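Local coordinates for arginine 3rd transport system periplasmic binding protein (Legionella pneumophila subsp. pneumophila str. Philadelphia 1, PDB 3KZG) that probably binds arginine in the periplasm and delivers it to a membrane transport system for uptake into the cell, at residues K11-F16 with E138-M143; N91-T96 with E160-W165; I195-N198 with L204-K207. One frame throughout, in Å; residues are numbered along the deposited sequence.

Contact 1 of 3, residues K11-F16 with E138-M143; sequences KFNPPF and ELIQDM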
ATOM      1  N   LYS A  11      11.645  34.150   7.153  1.00 21.36           N
ATOM      2  CA  LYS A  11      13.070  33.978   7.404  1.00 22.05           C
ATOM      3  C   LYS A  11      13.453  32.893   8.401  1.00 20.92           C
ATOM      4  O   LYS A  11      14.529  32.316   8.300  1.00 23.05           O
ATOM      5  CB  LYS A  11      13.681  35.309   7.861  1.00 23.12           C
ATOM      6  CG  LYS A  11      13.961  36.273   6.720  1.00 25.60           C
ATOM      7  CD  LYS A  11      14.495  37.602   7.224  1.00 27.18           C
ATOM      8  CE  LYS A  11      14.993  38.466   6.069  1.00 30.20           C
ATOM      9  NZ  LYS A  11      15.362  39.840   6.514  1.00 30.29           N
ATOM     10  N   PHE A  12      12.589  32.604   9.364  1.00 21.34           N
ATOM     11  CA  PHE A  12      12.944  31.595  10.346  1.00 21.37           C
ATOM     12  C   PHE A  12      11.749  30.972  11.059  1.00 21.11           C
ATOM     13  O   PHE A  12      11.076  31.610  11.876  1.00 19.89           O
ATOM     14  CB  PHE A  12      13.904  32.207  11.377  1.00 20.55           C
ATOM     15  CG  PHE A  12      14.547  31.198  12.288  1.00 20.63           C
ATOM     16  CD1 PHE A  12      15.432  30.248  11.784  1.00 21.30           C
ATOM     17  CD2 PHE A  12      14.260  31.190  13.650  1.00 21.31           C
ATOM     18  CE1 PHE A  12      16.023  29.302  12.625  1.00 20.78           C
ATOM     19  CE2 PHE A  12      14.844  30.250  14.500  1.00 19.51           C
ATOM     20  CZ  PHE A  12      15.729  29.304  13.985  1.00 19.21           C
ATOM     21  N   ASN A  13      11.477  29.719  10.731  1.00 22.29           N
ATOM     22  CA  ASN A  13      10.392  28.996  11.377  1.00 21.85           C
ATOM     23  C   ASN A  13      10.515  27.526  11.036  1.00 21.27           C
ATOM     24  O   ASN A  13       9.616  26.934  10.445  1.00 21.28           O
ATOM     25  CB  ASN A  13       9.023  29.527  10.944  1.00 21.98           C
ATOM     26  CG  ASN A  13       7.877  28.839  11.677  1.00 22.72           C
ATOM     27  OD1 ASN A  13       7.967  28.573  12.880  1.00 22.63           O
ATOM     28  ND2 ASN A  13       6.791  28.559  10.959  1.00 17.55           N
ATOM     29  N   PRO A  14      11.656  26.922  11.393  1.00 19.82           N
ATOM     30  CA  PRO A  14      11.864  25.501  11.114  1.00 18.00           C
ATOM     31  C   PRO A  14      10.697  24.730  11.724  1.00 16.39           C
ATOM     32  O   PRO A  14      10.119  25.163  12.723  1.00 16.29           O
ATOM     33  CB  PRO A  14      13.199  25.210  11.804  1.00 19.20           C
ATOM     34  CG  PRO A  14      13.229  26.217  12.934  1.00 19.40           C
ATOM     35  CD  PRO A  14      12.724  27.459  12.252  1.00 19.69           C
ATOM     36  N   PRO A  15      10.343  23.570  11.148  1.00 14.09           N
ATOM     37  CA  PRO A  15      10.961  22.941   9.980  1.00 13.55           C
ATOM     38  C   PRO A  15      10.389  23.368   8.628  1.00 13.49           C
ATOM     39  O   PRO A  15      10.665  22.720   7.622  1.00 15.47           O
ATOM     40  CB  PRO A  15      10.716  21.463  10.237  1.00 12.53           C
ATOM     41  CG  PRO A  15       9.327  21.492  10.785  1.00 13.12           C
ATOM     42  CD  PRO A  15       9.365  22.654  11.768  1.00 14.93           C
ATOM     43  N   PHE A  16       9.595  24.437   8.603  1.00 14.20           N
ATOM     44  CA  PHE A  16       8.987  24.911   7.352  1.00 15.91           C
ATOM     45  C   PHE A  16       9.994  25.619   6.440  1.00 15.82           C
ATOM     46  O   PHE A  16      10.086  25.323   5.249  1.00 15.07           O
ATOM     47  CB  PHE A  16       7.796  25.818   7.674  1.00 16.34           C
ATOM     48  CG  PHE A  16       6.690  25.106   8.394  1.00 17.85           C
ATOM     49  CD1 PHE A  16       5.796  24.302   7.695  1.00 18.29           C
ATOM     50  CD2 PHE A  16       6.579  25.185   9.782  1.00 18.48           C
ATOM     51  CE1 PHE A  16       4.801  23.581   8.367  1.00 19.15           C
ATOM     52  CE2 PHE A  16       5.591  24.469  10.464  1.00 17.48           C
ATOM     53  CZ  PHE A  16       4.700  23.665   9.749  1.00 18.45           C
ATOM     54  N   GLU A 138       7.770  39.860  16.391  1.00 25.42           N
ATOM     55  CA  GLU A 138       7.886  39.875  14.938  1.00 28.26           C
ATOM     56  C   GLU A 138       8.700  38.694  14.419  1.00 25.80           C
ATOM     57  O   GLU A 138       8.397  38.153  13.361  1.00 25.20           O
ATOM     58  CB  GLU A 138       8.497  41.197  14.456  1.00 31.68           C
ATOM     59  CG  GLU A 138       7.602  42.409  14.692  1.00 36.71           C
ATOM     60  CD  GLU A 138       8.136  43.668  14.033  1.00 40.12           C
ATOM     61  OE1 GLU A 138       9.292  44.047  14.315  1.00 43.73           O
ATOM     62  OE2 GLU A 138       7.399  44.282  13.233  1.00 41.26           O
ATOM     63  N   LEU A 139       9.734  38.305  15.163  1.00 24.87           N
ATOM     64  CA  LEU A 139      10.575  37.166  14.778  1.00 24.38           C
ATOM     65  C   LEU A 139      10.430  36.023  15.775  1.00 23.58           C
ATOM     66  O   LEU A 139      10.237  36.249  16.969  1.00 22.29           O
ATOM     67  CB  LEU A 139      12.059  37.553  14.721  1.00 25.48           C
ATOM     68  CG  LEU A 139      12.529  38.598  13.716  1.00 28.77           C
ATOM     69  CD1 LEU A 139      12.080  39.974  14.174  1.00 29.80           C
ATOM     70  CD2 LEU A 139      14.051  38.552  13.602  1.00 29.00           C
ATOM     71  N   ILE A 140      10.530  34.795  15.274  1.00 22.97           N
ATOM     72  CA  ILE A 140      10.442  33.617  16.121  1.00 24.28           C
ATOM     73  C   ILE A 140      11.611  33.646  17.116  1.00 23.99           C
ATOM     74  O   ILE A 140      11.470  33.233  18.261  1.00 23.45           O
ATOM     75  CB  ILE A 140      10.523  32.318  15.277  1.00 23.93           C
ATOM     76  CG1 ILE A 140       9.294  32.198  14.366  1.00 26.29           C
ATOM     77  CG2 ILE A 140      10.648  31.100  16.185  1.00 23.49           C
ATOM     78  CD1 ILE A 140       7.975  32.047  15.100  1.00 28.35           C
ATOM     79  N   GLN A 141      12.761  34.147  16.675  1.00 24.44           N
ATOM     80  CA  GLN A 141      13.940  34.210  17.541  1.00 25.54           C
ATOM     81  C   GLN A 141      13.693  35.066  18.776  1.00 25.58           C
ATOM     82  O   GLN A 141      14.121  34.714  19.875  1.00 26.83           O
ATOM     83  CB  GLN A 141      15.151  34.763  16.780  1.00 24.71           C
ATOM     84  CG  GLN A 141      15.500  34.015  15.510  1.00 25.68           C
ATOM     85  CD  GLN A 141      14.857  34.633  14.285  1.00 23.56           C
ATOM     86  OE1 GLN A 141      13.637  34.729  14.187  1.00 20.84           O
ATOM     87  NE2 GLN A 141      15.686  35.065  13.341  1.00 25.72           N
ATOM     88  N   ASP A 142      13.008  36.190  18.585  1.00 26.06           N
ATOM     89  CA  ASP A 142      12.686  37.112  19.671  1.00 26.35           C
ATOM     90  C   ASP A 142      11.735  36.437  20.650  1.00 25.23           C
ATOM     91  O   ASP A 142      11.866  36.567  21.866  1.00 23.64           O
ATOM     92  CB  ASP A 142      12.001  38.372  19.124  1.00 29.77           C
ATOM     93  CG  ASP A 142      12.899  39.185  18.208  1.00 33.35           C
ATOM     94  OD1 ASP A 142      12.366  40.030  17.452  1.00 34.66           O
ATOM     95  OD2 ASP A 142      14.132  38.989  18.248  1.00 35.77           O
HETATM   96  N   MSE A 143      10.764  35.720  20.101  1.00 23.95           N
HETATM   97  CA  MSE A 143       9.780  35.044  20.919  1.00 22.87           C
HETATM   98  C   MSE A 143      10.412  33.966  21.787  1.00 20.21           C
HETATM   99  O   MSE A 143      10.098  33.855  22.971  1.00 19.31           O
HETATM  100  CB  MSE A 143       8.705  34.434  20.027  1.00 23.26           C
HETATM  101  CG  MSE A 143       7.646  33.673  20.794  1.00 26.98           C
HETATM  102 SE   MSE A 143       6.178  33.223  19.675  1.00 36.61          SE
HETATM  103  CE  MSE A 143       7.084  32.000  18.473  1.00 23.89           C
TER
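Phe12 and Gln141 meet through their side chains in this contact, in which the end of strand 4-13 meets the first turn of helix 140-148 and one lobe of the solute-binding fold touches the other. The CA-CB bond of Phe12 points toward the helix, and chi1 (-169°) swings the ring away from the backbone N to the side of its own carbonyl carbon, where CD2 meets Gln141. Gln141 crosses this CD2 corner of the ring at a slant, its methylene CG and its amide carbon CD each 3.6 Å from Phe12 CD2. Gln141 is bent at chi2 (94°), which folds its amide back past Phe12 CB, and the amide plane is turned 49° from the ring. This is an oblique van der Waals fit between a partly exposed phenylalanine and an exposed glutamine. Ile140 CB adds to it, 4.2 Å from Phe12 CD2. Pro14 CD sits over the centre of one face of the Phe12 ring, 3.7 Å above its plane.

A second kind of contact brings aliphatic carbon to a carbonyl oxygen. Ile140 presses CG1 against Phe12 O at 3.1 Å, a tight fit. Beyond this, Asn13 OD1 passes near Ile140 CD1 at 4.1 Å.

The polar grip on Asn13 comes from its ND2, which is hydrogen-bonded to Asp158 OD2 in the second lobe. Within 11-16 itself, Phe16 N bonds back to Asn13 O at 3.1 Å, closing a type VI beta turn around the cis Pro14-Pro15 peptide.

The contact therefore lies where the lobes meet. Helix 159-166 borders it through Ala161, Tyr164 and Trp165, strand 112-116 supplies Arg116 beside Asn13 and Ile140, and strand 154-158 lies behind Met143 of helix 140-148.

Contact 2 of 3, residues N91-T96 with E160-W165; sequences NSQYIT and EAAKYW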
ATOM      1  N   ASN A  91      -2.296  23.046  12.957  1.00 16.28           N
ATOM      2  CA  ASN A  91      -2.570  22.928  14.386  1.00 18.15           C
ATOM      3  C   ASN A  91      -1.594  23.804  15.158  1.00 16.85           C
ATOM      4  O   ASN A  91      -0.444  23.945  14.763  1.00 17.46           O
ATOM      5  CB  ASN A  91      -2.401  21.484  14.873  1.00 17.41           C
ATOM      6  CG  ASN A  91      -3.292  20.508  14.141  1.00 18.77           C
ATOM      7  OD1 ASN A  91      -2.879  19.881  13.170  1.00 21.10           O
ATOM      8  ND2 ASN A  91      -4.525  20.380  14.603  1.00 17.97           N
ATOM      9  N   SER A  92      -2.061  24.391  16.254  1.00 17.43           N
ATOM     10  CA  SER A  92      -1.204  25.220  17.092  1.00 17.22           C
ATOM     11  C   SER A  92      -0.783  24.364  18.286  1.00 17.35           C
ATOM     12  O   SER A  92      -1.344  23.284  18.512  1.00 16.72           O
ATOM     13  CB  SER A  92      -1.950  26.471  17.567  1.00 16.58           C
ATOM     14  OG  SER A  92      -3.013  26.156  18.441  1.00 19.81           O
ATOM     15  N   GLN A  93       0.197  24.838  19.048  1.00 16.76           N
ATOM     16  CA  GLN A  93       0.690  24.088  20.200  1.00 16.74           C
ATOM     17  C   GLN A  93       1.338  24.993  21.239  1.00 18.04           C
ATOM     18  O   GLN A  93       2.139  25.863  20.899  1.00 19.28           O
ATOM     19  CB  GLN A  93       1.710  23.042  19.728  1.00 16.43           C
ATOM     20  CG  GLN A  93       2.450  22.297  20.847  1.00 16.37           C
ATOM     21  CD  GLN A  93       1.566  21.312  21.594  1.00 15.53           C
ATOM     22  OE1 GLN A  93       1.025  20.380  21.005  1.00 16.37           O
ATOM     23  NE2 GLN A  93       1.419  21.515  22.900  1.00 14.72           N
ATOM     24  N   TYR A  94       0.984  24.799  22.505  1.00 17.82           N
ATOM     25  CA  TYR A  94       1.578  25.593  23.575  1.00 17.70           C
ATOM     26  C   TYR A  94       2.895  24.934  23.974  1.00 19.03           C
ATOM     27  O   TYR A  94       2.968  23.710  24.138  1.00 18.23           O
ATOM     28  CB  TYR A  94       0.644  25.677  24.789  1.00 15.91           C
ATOM     29  CG  TYR A  94      -0.455  26.714  24.659  1.00 14.44           C
ATOM     30  CD1 TYR A  94      -0.185  28.076  24.825  1.00 14.49           C
ATOM     31  CD2 TYR A  94      -1.766  26.335  24.362  1.00 15.86           C
ATOM     32  CE1 TYR A  94      -1.192  29.034  24.700  1.00 15.10           C
ATOM     33  CE2 TYR A  94      -2.781  27.282  24.236  1.00 15.35           C
ATOM     34  CZ  TYR A  94      -2.488  28.631  24.405  1.00 16.37           C
ATOM     35  OH  TYR A  94      -3.495  29.572  24.282  1.00 18.23           O
ATOM     36  N   ILE A  95       3.935  25.750  24.106  1.00 19.47           N
ATOM     37  CA  ILE A  95       5.258  25.273  24.485  1.00 20.05           C
ATOM     38  C   ILE A  95       5.840  26.220  25.531  1.00 21.24           C
ATOM     39  O   ILE A  95       5.561  27.416  25.514  1.00 21.70           O
ATOM     40  CB  ILE A  95       6.191  25.203  23.253  1.00 20.39           C
ATOM     41  CG1 ILE A  95       7.557  24.646  23.659  1.00 20.27           C
ATOM     42  CG2 ILE A  95       6.335  26.590  22.618  1.00 21.42           C
ATOM     43  CD1 ILE A  95       8.463  24.360  22.489  1.00 19.82           C
ATOM     44  N   THR A  96       6.624  25.679  26.457  1.00 22.23           N
ATOM     45  CA  THR A  96       7.246  26.485  27.508  1.00 23.72           C
ATOM     46  C   THR A  96       8.567  25.824  27.898  1.00 24.61           C
ATOM     47  O   THR A  96       8.906  24.767  27.376  1.00 24.78           O
ATOM     48  CB  THR A  96       6.326  26.593  28.749  1.00 23.46           C
ATOM     49  OG1 THR A  96       6.850  27.577  29.650  1.00 23.27           O
ATOM     50  CG2 THR A  96       6.226  25.254  29.470  1.00 23.73           C
ATOM     51  N   GLU A 160       4.158  21.656  14.431  1.00 13.61           N
ATOM     52  CA  GLU A 160       5.402  21.056  13.950  1.00 15.24           C
ATOM     53  C   GLU A 160       6.621  21.902  14.321  1.00 15.54           C
ATOM     54  O   GLU A 160       7.737  21.381  14.410  1.00 14.82           O
ATOM     55  CB  GLU A 160       5.386  20.852  12.429  1.00 15.72           C
ATOM     56  CG  GLU A 160       4.421  19.789  11.910  1.00 18.23           C
ATOM     57  CD  GLU A 160       4.603  18.429  12.562  1.00 19.80           C
ATOM     58  OE1 GLU A 160       5.716  18.125  13.036  1.00 21.94           O
ATOM     59  OE2 GLU A 160       3.625  17.655  12.592  1.00 20.99           O
ATOM     60  N   ALA A 161       6.416  23.202  14.514  1.00 15.53           N
ATOM     61  CA  ALA A 161       7.510  24.092  14.901  1.00 16.89           C
ATOM     62  C   ALA A 161       7.832  23.832  16.370  1.00 16.98           C
ATOM     63  O   ALA A 161       8.994  23.834  16.770  1.00 17.60           O
ATOM     64  CB  ALA A 161       7.107  25.559  14.709  1.00 14.80           C
ATOM     65  N   ALA A 162       6.791  23.616  17.167  1.00 15.26           N
ATOM     66  CA  ALA A 162       6.952  23.345  18.594  1.00 17.95           C
ATOM     67  C   ALA A 162       7.690  22.029  18.803  1.00 17.76           C
ATOM     68  O   ALA A 162       8.598  21.942  19.630  1.00 18.96           O
ATOM     69  CB  ALA A 162       5.589  23.295  19.283  1.00 15.28           C
ATOM     70  N   LYS A 163       7.297  21.008  18.050  1.00 20.01           N
ATOM     71  CA  LYS A 163       7.933  19.699  18.149  1.00 23.04           C
ATOM     72  C   LYS A 163       9.393  19.785  17.721  1.00 22.26           C
ATOM     73  O   LYS A 163      10.261  19.144  18.311  1.00 21.56           O
ATOM     74  CB  LYS A 163       7.205  18.678  17.271  1.00 27.48           C
ATOM     75  CG  LYS A 163       5.897  18.179  17.847  1.00 31.74           C
ATOM     76  CD  LYS A 163       5.524  16.846  17.220  1.00 37.65           C
ATOM     77  CE  LYS A 163       6.586  15.792  17.507  1.00 38.91           C
ATOM     78  NZ  LYS A 163       6.252  14.490  16.867  1.00 41.56           N
ATOM     79  N   TYR A 164       9.653  20.575  16.684  1.00 20.60           N
ATOM     80  CA  TYR A 164      11.012  20.758  16.191  1.00 19.90           C
ATOM     81  C   TYR A 164      11.909  21.274  17.320  1.00 20.19           C
ATOM     82  O   TYR A 164      12.945  20.688  17.626  1.00 19.59           O
ATOM     83  CB  TYR A 164      11.021  21.770  15.041  1.00 20.40           C
ATOM     84  CG  TYR A 164      12.407  22.199  14.635  1.00 20.38           C
ATOM     85  CD1 TYR A 164      13.151  21.446  13.729  1.00 19.24           C
ATOM     86  CD2 TYR A 164      12.998  23.332  15.197  1.00 17.67           C
ATOM     87  CE1 TYR A 164      14.452  21.807  13.394  1.00 20.07           C
ATOM     88  CE2 TYR A 164      14.301  23.700  14.867  1.00 20.77           C
ATOM     89  CZ  TYR A 164      15.019  22.929  13.966  1.00 19.89           C
ATOM     90  OH  TYR A 164      16.312  23.258  13.647  1.00 22.65           O
ATOM     91  N   TRP A 165      11.493  22.373  17.936  1.00 21.37           N
ATOM     92  CA  TRP A 165      12.263  22.980  19.006  1.00 23.95           C
ATOM     93  C   TRP A 165      12.488  22.087  20.212  1.00 26.55           C
ATOM     94  O   TRP A 165      13.577  22.076  20.781  1.00 25.76           O
ATOM     95  CB  TRP A 165      11.618  24.299  19.438  1.00 24.10           C
ATOM     96  CG  TRP A 165      11.814  25.365  18.416  1.00 24.96           C
ATOM     97  CD1 TRP A 165      10.869  25.890  17.581  1.00 25.26           C
ATOM     98  CD2 TRP A 165      13.055  25.974  18.049  1.00 24.94           C
ATOM     99  NE1 TRP A 165      11.447  26.785  16.714  1.00 25.01           N
ATOM    100  CE2 TRP A 165      12.790  26.855  16.980  1.00 24.41           C
ATOM    101  CE3 TRP A 165      14.372  25.859  18.524  1.00 26.18           C
ATOM    102  CZ2 TRP A 165      13.791  27.617  16.372  1.00 23.31           C
ATOM    103  CZ3 TRP A 165      15.372  26.621  17.917  1.00 24.19           C
ATOM    104  CH2 TRP A 165      15.072  27.487  16.853  1.00 23.32           C
TER
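Gln93 and Ile95 rest on Ala162 where helix 159-166 packs against the mixed five-stranded sheet of the second lobe, an α/β domain with the 3-2-4-1-5 strand order of class II periplasmic binding proteins. Strand 154-158 runs antiparallel to strand 91-97 and leads directly into the helix. The chain thus turns back over the sheet, and the helix segment runs at 37° to strand 91-96 with the axes 7.9 Å apart at closest approach.

Gln93 starts the contact at its root: Gln93 CB is 3.9 Å from Ala162 CB. One bond further out, Gln93 CG comes closer still, 3.6 Å from Ala162 CB. The chain then bends at chi2 and carries the amide away from the helix and along its own strand, where Gln93 NE2 donates to Tyr94 O at 3.0 Å in a nearly straight bond (N-H...O 174°). That oxygen lies almost in the amide plane of Gln93. NE2 also bonds to Gly184 O of strand 180-188, and two carbonyls thereby fix the rotation of the buried amide, leaving the methylenes as the surface offered to the helix.

The small alanine side chain lets the helix settle close over the strand. Tyr94 points to the other face of the sheet and reaches Glu128 through its hydroxyl. Strand 91-97 is held between strands 154-158 and 180-188, and Ile95 packs against Met157 of the former and Tyr180 of the latter.

Two residues beyond Gln93, the extended Ile95 side chain, with CG1 anti to N (chi1 -178°), advances its terminal methyl to the helix backbone: Ile95 CD1 lies 3.7 Å from Ala162 O and 4.4 Å from Trp165 CB.

Contact 3 of 3, residues I195-N198 with L204-K207; sequences IMAN and LIKK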
ATOM      1  N   ILE A 195      -0.774  27.743   0.036  1.00 16.43           N
ATOM      2  CA  ILE A 195      -0.025  28.697  -0.770  1.00 15.97           C
ATOM      3  C   ILE A 195      -0.975  29.874  -1.010  1.00 18.37           C
ATOM      4  O   ILE A 195      -2.093  29.691  -1.492  1.00 17.47           O
ATOM      5  CB  ILE A 195       0.416  28.038  -2.090  1.00 18.30           C
ATOM      6  CG1 ILE A 195       1.372  26.879  -1.771  1.00 17.98           C
ATOM      7  CG2 ILE A 195       1.104  29.047  -2.999  1.00 17.63           C
ATOM      8  CD1 ILE A 195       1.817  26.100  -2.977  1.00 18.13           C
HETATM    9  N   MSE A 196      -0.526  31.075  -0.656  1.00 18.83           N
HETATM   10  CA  MSE A 196      -1.338  32.282  -0.770  1.00 19.21           C
HETATM   11  C   MSE A 196      -1.008  33.139  -1.987  1.00 19.18           C
HETATM   12  O   MSE A 196       0.131  33.187  -2.446  1.00 17.45           O
HETATM   13  CB  MSE A 196      -1.170  33.094   0.510  1.00 23.99           C
HETATM   14  CG  MSE A 196      -2.204  34.165   0.764  1.00 28.68           C
HETATM   15 SE   MSE A 196      -1.899  34.899   2.526  1.00 39.79          SE
HETATM   16  CE  MSE A 196      -0.222  35.838   2.141  1.00 32.34           C
ATOM     17  N   ALA A 197      -2.023  33.811  -2.517  1.00 19.48           N
ATOM     18  CA  ALA A 197      -1.823  34.657  -3.680  1.00 20.21           C
ATOM     19  C   ALA A 197      -2.864  35.761  -3.717  1.00 20.48           C
ATOM     20  O   ALA A 197      -3.799  35.771  -2.912  1.00 21.73           O
ATOM     21  CB  ALA A 197      -1.897  33.815  -4.949  1.00 18.87           C
ATOM     22  N   ASN A 198      -2.687  36.707  -4.636  1.00 21.23           N
ATOM     23  CA  ASN A 198      -3.637  37.802  -4.780  1.00 22.10           C
ATOM     24  C   ASN A 198      -4.858  37.251  -5.523  1.00 22.50           C
ATOM     25  O   ASN A 198      -4.735  36.336  -6.334  1.00 23.83           O
ATOM     26  CB  ASN A 198      -2.995  38.962  -5.554  1.00 21.79           C
ATOM     27  CG  ASN A 198      -1.904  39.665  -4.754  1.00 21.06           C
ATOM     28  OD1 ASN A 198      -0.749  39.737  -5.179  1.00 23.46           O
ATOM     29  ND2 ASN A 198      -2.270  40.180  -3.587  1.00 19.98           N
ATOM     30  N   LEU A 204      -3.314  30.763 -11.825  1.00 18.97           N
ATOM     31  CA  LEU A 204      -2.111  30.121 -11.305  1.00 18.13           C
ATOM     32  C   LEU A 204      -2.444  29.191 -10.136  1.00 17.41           C
ATOM     33  O   LEU A 204      -1.923  28.077 -10.044  1.00 18.11           O
ATOM     34  CB  LEU A 204      -1.092  31.179 -10.858  1.00 18.19           C
ATOM     35  CG  LEU A 204       0.200  30.689 -10.190  1.00 16.41           C
ATOM     36  CD1 LEU A 204       0.935  29.727 -11.110  1.00 17.49           C
ATOM     37  CD2 LEU A 204       1.081  31.884  -9.847  1.00 15.66           C
ATOM     38  N   ILE A 205      -3.307  29.657  -9.242  1.00 16.00           N
ATOM     39  CA  ILE A 205      -3.709  28.864  -8.089  1.00 16.48           C
ATOM     40  C   ILE A 205      -4.378  27.557  -8.539  1.00 16.68           C
ATOM     41  O   ILE A 205      -4.128  26.486  -7.966  1.00 15.47           O
ATOM     42  CB  ILE A 205      -4.665  29.680  -7.187  1.00 15.86           C
ATOM     43  CG1 ILE A 205      -3.876  30.795  -6.489  1.00 17.78           C
ATOM     44  CG2 ILE A 205      -5.330  28.784  -6.154  1.00 16.71           C
ATOM     45  CD1 ILE A 205      -2.770  30.284  -5.557  1.00 17.86           C
ATOM     46  N   LYS A 206      -5.216  27.644  -9.571  1.00 15.99           N
ATOM     47  CA  LYS A 206      -5.898  26.467 -10.093  1.00 16.13           C
ATOM     48  C   LYS A 206      -4.928  25.435 -10.651  1.00 17.39           C
ATOM     49  O   LYS A 206      -5.130  24.231 -10.480  1.00 15.60           O
ATOM     50  CB  LYS A 206      -6.925  26.874 -11.154  1.00 16.84           C
ATOM     51  CG  LYS A 206      -8.193  27.447 -10.533  1.00 20.12           C
ATOM     52  CD  LYS A 206      -9.210  27.885 -11.580  1.00 23.97           C
ATOM     53  CE  LYS A 206     -10.426  28.513 -10.907  1.00 23.37           C
ATOM     54  NZ  LYS A 206     -11.415  29.031 -11.885  1.00 25.79           N
ATOM     55  N   LYS A 207      -3.875  25.901 -11.319  1.00 15.34           N
ATOM     56  CA  LYS A 207      -2.872  24.991 -11.866  1.00 16.42           C
ATOM     57  C   LYS A 207      -2.111  24.336 -10.702  1.00 14.47           C
ATOM     58  O   LYS A 207      -1.754  23.161 -10.760  1.00 13.30           O
ATOM     59  CB  LYS A 207      -1.905  25.762 -12.781  1.00 20.97           C
ATOM     60  CG  LYS A 207      -2.565  26.310 -14.058  1.00 25.21           C
ATOM     61  CD  LYS A 207      -1.632  27.203 -14.882  1.00 29.06           C
ATOM     62  CE  LYS A 207      -1.388  28.545 -14.194  1.00 32.60           C
ATOM     63  NZ  LYS A 207      -0.656  29.536 -15.058  1.00 32.73           N
TER
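A small, buried, mainly apolar packing of β-strand and helix joins Ala197 and Ile205 in the first lobe of the two-lobed solute-binding fold. Short strand 196-197, paired antiparallel with strand 82-83, is followed after a brief connection by helix 202-217, which folds back against it. The contact is local in sequence and links two consecutive elements of the lobe.

Ile205 does nearly all the reaching. Its CG1 lies beside the backbone N (chi1 -71°), and a second turn of the chain at chi2 (-62°) brings CD1 round to the strand. There CD1 meets the Ala197 methyl end to end, and Ile205 CG1 follows at 3.9 Å from Ala197 CB. Ile82, on the neighbouring strand, also packs against Ile205, which thus spans two adjacent strands. Ile195 also points its CB toward the helix, but its side chain stays further off than the Ala197 methyl, and it packs on Met34 and Ile37 of helix 29-40.

Met196, a selenomethionine, points to the other face of the strand, where helix 55-60 receives it through Phe56 and Leu59. Its backbone bonds to Val67, whereas Ala197 bonds to Ile82. Lys206, turned away from the strand, packs on Glu191 of a second subunit.

At the centre of the contact, Ile205 CD1 sits 3.7 Å from Ala197 CB and 4.2 Å from Ile195 O.

Contacts 1 and 2 adjoin, their centres 12 Å apart: Phe12 CE2 lies 3.4 Å from Trp165 CZ2, and Pro14 CG is equally close to Tyr164 CE2. Helix 159-166 thus serves both, packing on its own sheet in contact 2 and flanking the lobe junction in contact 1. Contact 3 lies apart, 28 Å from contact 2 between centres and on the opposite side of the chain's centre. Contacts 2 and 3 are buried strand-helix packings within single lobes; both rest on an alanine methyl and an isoleucine tip, but contact 2 adds the methylenes of a glutamine whose amide is bonded within the sheet. Contact 1, partly exposed and between lobes, instead mixes aromatic, amide and carbonyl groups.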